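Local coordinates for AlgX/AlgJ SGNH hydrolase-like domain-containing protein (Eubacterium siraeum, PDB 4NZK) that is of unknown function but belongs to the DHHW family, whose members are related to the SGNH hydrolases and to AlgX/AlgJ, at residues A148-I157 against W165-A176. Numbering follows the deposited sequence.
Sequences ALEAHTNEYI and WEPLGAYYAAKA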
loop_
_atom_site.group_PDB
_atom_site.type_symbol
_atom_site.label_atom_id
_atom_site.label_comp_id
_atom_site.label_asym_id
_atom_site.label_seq_id
_atom_site.Cartn_x
_atom_site.Cartn_y
_atom_site.Cartn_z
ATOM N N ALA A 148 -12.349 6.089 3.708
ATOM C CA ALA A 148 -11.590 7.263 3.293
ATOM C C ALA A 148 -11.540 7.351 1.779
ATOM O O ALA A 148 -11.758 8.402 1.200
ATOM C CB ALA A 148 -10.195 7.207 3.873
ATOM N N LEU A 149 -11.321 6.232 1.116
ATOM C CA LEU A 149 -11.246 6.239 -0.343
ATOM C C LEU A 149 -12.615 6.441 -0.966
ATOM O O LEU A 149 -12.740 7.130 -1.979
ATOM C CB LEU A 149 -10.643 4.945 -0.826
ATOM C CG LEU A 149 -9.159 4.784 -0.505
ATOM C CD1 LEU A 149 -8.793 3.290 -0.475
ATOM C CD2 LEU A 149 -8.261 5.529 -1.525
ATOM N N GLU A 150 -13.624 5.819 -0.375
ATOM C CA GLU A 150 -14.992 5.881 -0.909
ATOM C C GLU A 150 -15.428 7.350 -1.037
ATOM O O GLU A 150 -16.185 7.698 -1.929
ATOM C CB GLU A 150 -15.924 5.108 0.029
ATOM C CG GLU A 150 -17.372 4.977 -0.397
ATOM C CD GLU A 150 -18.170 4.110 0.603
ATOM O OE1 GLU A 150 -17.915 4.150 1.844
ATOM O OE2 GLU A 150 -19.044 3.382 0.146
ATOM N N ALA A 151 -14.938 8.202 -0.139
ATOM C CA ALA A 151 -15.327 9.615 -0.155
ATOM C C ALA A 151 -14.668 10.454 -1.269
ATOM O O ALA A 151 -15.003 11.622 -1.429
ATOM C CB ALA A 151 -15.019 10.214 1.205
ATOM N N HIS A 152 -13.775 9.857 -2.058
ATOM C CA HIS A 152 -12.994 10.589 -3.036
ATOM C C HIS A 152 -12.969 9.928 -4.392
ATOM O O HIS A 152 -12.047 10.155 -5.206
ATOM C CB HIS A 152 -11.580 10.798 -2.497
ATOM C CG HIS A 152 -11.557 11.659 -1.292
ATOM N ND1 HIS A 152 -11.724 13.030 -1.356
ATOM C CD2 HIS A 152 -11.449 11.353 0.021
ATOM C CE1 HIS A 152 -11.687 13.535 -0.134
ATOM N NE2 HIS A 152 -11.558 12.531 0.723
ATOM N N THR A 153 -13.996 9.137 -4.665
ATOM C CA THR A 153 -14.022 8.368 -5.923
ATOM C C THR A 153 -14.184 9.229 -7.193
ATOM O O THR A 153 -13.909 8.773 -8.295
ATOM C CB THR A 153 -15.084 7.271 -5.896
ATOM O OG1 THR A 153 -16.361 7.834 -5.599
ATOM C CG2 THR A 153 -14.695 6.199 -4.902
ATOM N N ASN A 154 -14.652 10.467 -7.061
ATOM C CA ASN A 154 -14.666 11.358 -8.201
ATOM C C ASN A 154 -13.304 11.883 -8.608
ATOM O O ASN A 154 -13.152 12.486 -9.692
ATOM C CB ASN A 154 -15.622 12.521 -7.950
ATOM C CG ASN A 154 -17.076 12.087 -7.931
ATOM O OD1 ASN A 154 -17.465 11.098 -8.569
ATOM N ND2 ASN A 154 -17.890 12.847 -7.263
ATOM N N GLU A 155 -12.308 11.679 -7.743
ATOM C CA GLU A 155 -10.964 12.089 -7.997
ATOM C C GLU A 155 -10.151 10.954 -8.635
ATOM O O GLU A 155 -10.618 9.819 -8.727
ATOM C CB GLU A 155 -10.312 12.574 -6.703
ATOM C CG GLU A 155 -11.035 13.765 -6.059
ATOM C CD GLU A 155 -10.631 13.957 -4.628
ATOM O OE1 GLU A 155 -9.410 13.941 -4.355
ATOM O OE2 GLU A 155 -11.547 14.070 -3.768
ATOM N N TYR A 156 -8.936 11.256 -9.076
ATOM C CA TYR A 156 -8.094 10.273 -9.784
ATOM C C TYR A 156 -7.266 9.521 -8.721
ATOM O O TYR A 156 -6.041 9.639 -8.625
ATOM C CB TYR A 156 -7.210 11.004 -10.781
ATOM C CG TYR A 156 -6.540 10.191 -11.876
ATOM C CD1 TYR A 156 -6.530 8.795 -11.883
ATOM C CD2 TYR A 156 -5.892 10.844 -12.904
ATOM C CE1 TYR A 156 -5.912 8.084 -12.909
ATOM C CE2 TYR A 156 -5.275 10.149 -13.926
ATOM C CZ TYR A 156 -5.283 8.771 -13.927
ATOM O OH TYR A 156 -4.644 8.129 -14.966
ATOM N N ILE A 157 -7.979 8.704 -7.954
ATOM C CA ILE A 157 -7.396 8.016 -6.813
ATOM C C ILE A 157 -6.854 6.637 -7.159
ATOM O O ILE A 157 -5.981 6.099 -6.458
ATOM C CB ILE A 157 -8.368 7.907 -5.617
ATOM C CG1 ILE A 157 -9.730 7.384 -6.050
ATOM C CG2 ILE A 157 -8.453 9.274 -4.932
ATOM C CD1 ILE A 157 -10.535 6.848 -4.878
ATOM N N TRP A 165 -3.398 1.782 -6.549
ATOM C CA TRP A 165 -3.926 3.142 -6.481
ATOM C C TRP A 165 -2.905 4.143 -7.033
ATOM O O TRP A 165 -1.697 3.860 -7.163
ATOM C CB TRP A 165 -4.272 3.544 -5.048
ATOM C CG TRP A 165 -3.288 3.158 -3.968
ATOM C CD1 TRP A 165 -1.935 2.872 -4.086
ATOM C CD2 TRP A 165 -3.593 3.051 -2.587
ATOM N NE1 TRP A 165 -1.415 2.582 -2.847
ATOM C CE2 TRP A 165 -2.407 2.707 -1.915
ATOM C CE3 TRP A 165 -4.771 3.238 -1.852
ATOM C CZ2 TRP A 165 -2.364 2.511 -0.562
ATOM C CZ3 TRP A 165 -4.734 3.068 -0.506
ATOM C CH2 TRP A 165 -3.545 2.697 0.137
ATOM N N GLU A 166 -3.407 5.320 -7.381
ATOM C CA GLU A 166 -2.527 6.450 -7.591
ATOM C C GLU A 166 -2.055 6.938 -6.233
ATOM O O GLU A 166 -2.723 6.690 -5.206
ATOM C CB GLU A 166 -3.291 7.596 -8.257
ATOM C CG GLU A 166 -3.636 7.402 -9.747
ATOM C CD GLU A 166 -2.579 7.934 -10.714
ATOM O OE1 GLU A 166 -1.676 8.696 -10.297
ATOM O OE2 GLU A 166 -2.719 7.650 -11.946
ATOM N N PRO A 167 -0.940 7.670 -6.203
ATOM C CA PRO A 167 -0.501 8.272 -4.961
ATOM C C PRO A 167 -1.595 9.108 -4.278
ATOM O O PRO A 167 -1.664 9.096 -3.047
ATOM C CB PRO A 167 0.715 9.091 -5.386
ATOM C CG PRO A 167 1.291 8.267 -6.539
ATOM C CD PRO A 167 0.067 7.821 -7.288
ATOM N N LEU A 168 -2.510 9.725 -5.020
ATOM C CA LEU A 168 -3.591 10.491 -4.376
ATOM C C LEU A 168 -4.466 9.570 -3.516
ATOM O O LEU A 168 -4.907 9.957 -2.450
ATOM C CB LEU A 168 -4.418 11.235 -5.423
ATOM C CG LEU A 168 -5.629 12.073 -4.939
ATOM C CD1 LEU A 168 -5.193 13.173 -4.002
ATOM C CD2 LEU A 168 -6.440 12.645 -6.080
ATOM N N GLY A 169 -4.764 8.375 -4.025
ATOM C CA GLY A 169 -5.511 7.387 -3.249
ATOM C C GLY A 169 -4.752 7.028 -1.986
ATOM O O GLY A 169 -5.327 6.980 -0.884
ATOM N N ALA A 170 -3.458 6.773 -2.134
ATOM C CA ALA A 170 -2.626 6.415 -0.985
ATOM C C ALA A 170 -2.608 7.529 0.032
ATOM O O ALA A 170 -2.544 7.252 1.236
ATOM C CB ALA A 170 -1.230 6.080 -1.423
ATOM N N TYR A 171 -2.629 8.787 -0.430
ATOM C CA TYR A 171 -2.686 9.920 0.485
ATOM C C TYR A 171 -3.910 9.876 1.370
ATOM O O TYR A 171 -3.815 10.126 2.587
ATOM C CB TYR A 171 -2.695 11.244 -0.300
ATOM C CG TYR A 171 -2.911 12.464 0.538
ATOM C CD1 TYR A 171 -1.874 12.997 1.316
ATOM C CD2 TYR A 171 -4.155 13.057 0.622
ATOM C CE1 TYR A 171 -2.071 14.133 2.120
ATOM C CE2 TYR A 171 -4.362 14.210 1.419
ATOM C CZ TYR A 171 -3.322 14.728 2.174
ATOM O OH TYR A 171 -3.502 15.893 2.932
ATOM N N TYR A 172 -5.081 9.602 0.790
ATOM C CA TYR A 172 -6.285 9.548 1.630
ATOM C C TYR A 172 -6.242 8.433 2.670
ATOM O O TYR A 172 -6.759 8.594 3.775
ATOM C CB TYR A 172 -7.531 9.458 0.799
ATOM C CG TYR A 172 -7.832 10.746 0.064
ATOM C CD1 TYR A 172 -8.042 11.936 0.753
ATOM C CD2 TYR A 172 -7.890 10.783 -1.313
ATOM C CE1 TYR A 172 -8.295 13.136 0.067
ATOM C CE2 TYR A 172 -8.142 11.958 -1.996
ATOM C CZ TYR A 172 -8.366 13.133 -1.307
ATOM O OH TYR A 172 -8.674 14.307 -1.987
ATOM N N ALA A 173 -5.647 7.296 2.325
ATOM C CA ALA A 173 -5.486 6.219 3.279
ATOM C C ALA A 173 -4.463 6.599 4.339
ATOM O O ALA A 173 -4.723 6.421 5.551
ATOM C CB ALA A 173 -5.121 4.938 2.568
ATOM N N ALA A 174 -3.344 7.198 3.918
ATOM C CA ALA A 174 -2.332 7.662 4.865
ATOM C C ALA A 174 -2.943 8.677 5.817
ATOM O O ALA A 174 -2.667 8.679 7.027
ATOM C CB ALA A 174 -1.123 8.245 4.149
ATOM N N LYS A 175 -3.765 9.564 5.266
ATOM C CA LYS A 175 -4.428 10.576 6.084
ATOM C C LYS A 175 -5.310 9.954 7.161
ATOM O O LYS A 175 -5.305 10.392 8.309
ATOM C CB LYS A 175 -5.256 11.479 5.170
ATOM C CG LYS A 175 -6.060 12.543 5.910
ATOM C CD LYS A 175 -6.710 13.560 4.978
ATOM C CE LYS A 175 -7.523 14.581 5.767
ATOM N NZ LYS A 175 -7.794 15.737 4.906
ATOM N N ALA A 176 -6.028 8.902 6.798
ATOM C CA ALA A 176 -6.900 8.242 7.768
ATOM C C ALA A 176 -6.068 7.631 8.907
ATOM O O ALA A 176 -6.449 7.691 10.076
ATOM C CB ALA A 176 -7.712 7.156 7.102
HETATM O O HOH W 1 -3.893 11.189 -9.553
#
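The imidazole of H152 lies flat on the phenol ring of Y172 in a face-to-face stack, centroids 3.5 Å apart and planes only 5° from parallel. E155 ties the two rings together through its carboxylate: OE1 accepts the Y172 hydroxyl on its syn lone pair at 2.5 Å, while OE2 accepts a hydrogen bond from H152 ND1 at 2.6 Å. With CG of Y172 anti to its carbonyl carbon (chi1 -71°), the ring reaches across to this pair, and CG2 of I157 packs at its edge. A valine in place of Y172 would probably lose the stack on H152 and leave E155 OE1 without its hydroxyl donor. Farther along, I157 O accepts E166 N at 2.8 Å, from above the carbonyl plane, and also meets G169 CA at 3.5 Å, bringing the backbones close beside the helix N-cap. The carboxylate of E166 leans over one face of the Y156 ring, OE2 3.4 Å from CE1; the Y156 hydroxyl itself bonds D218 and T219, and E166 OE1 bonds T221 N. The contact thus packs the end of helix 145-150 and its following turns against helix 167-180; helix 111-114 packs on L149 and I157, and strand 218-224 on L168.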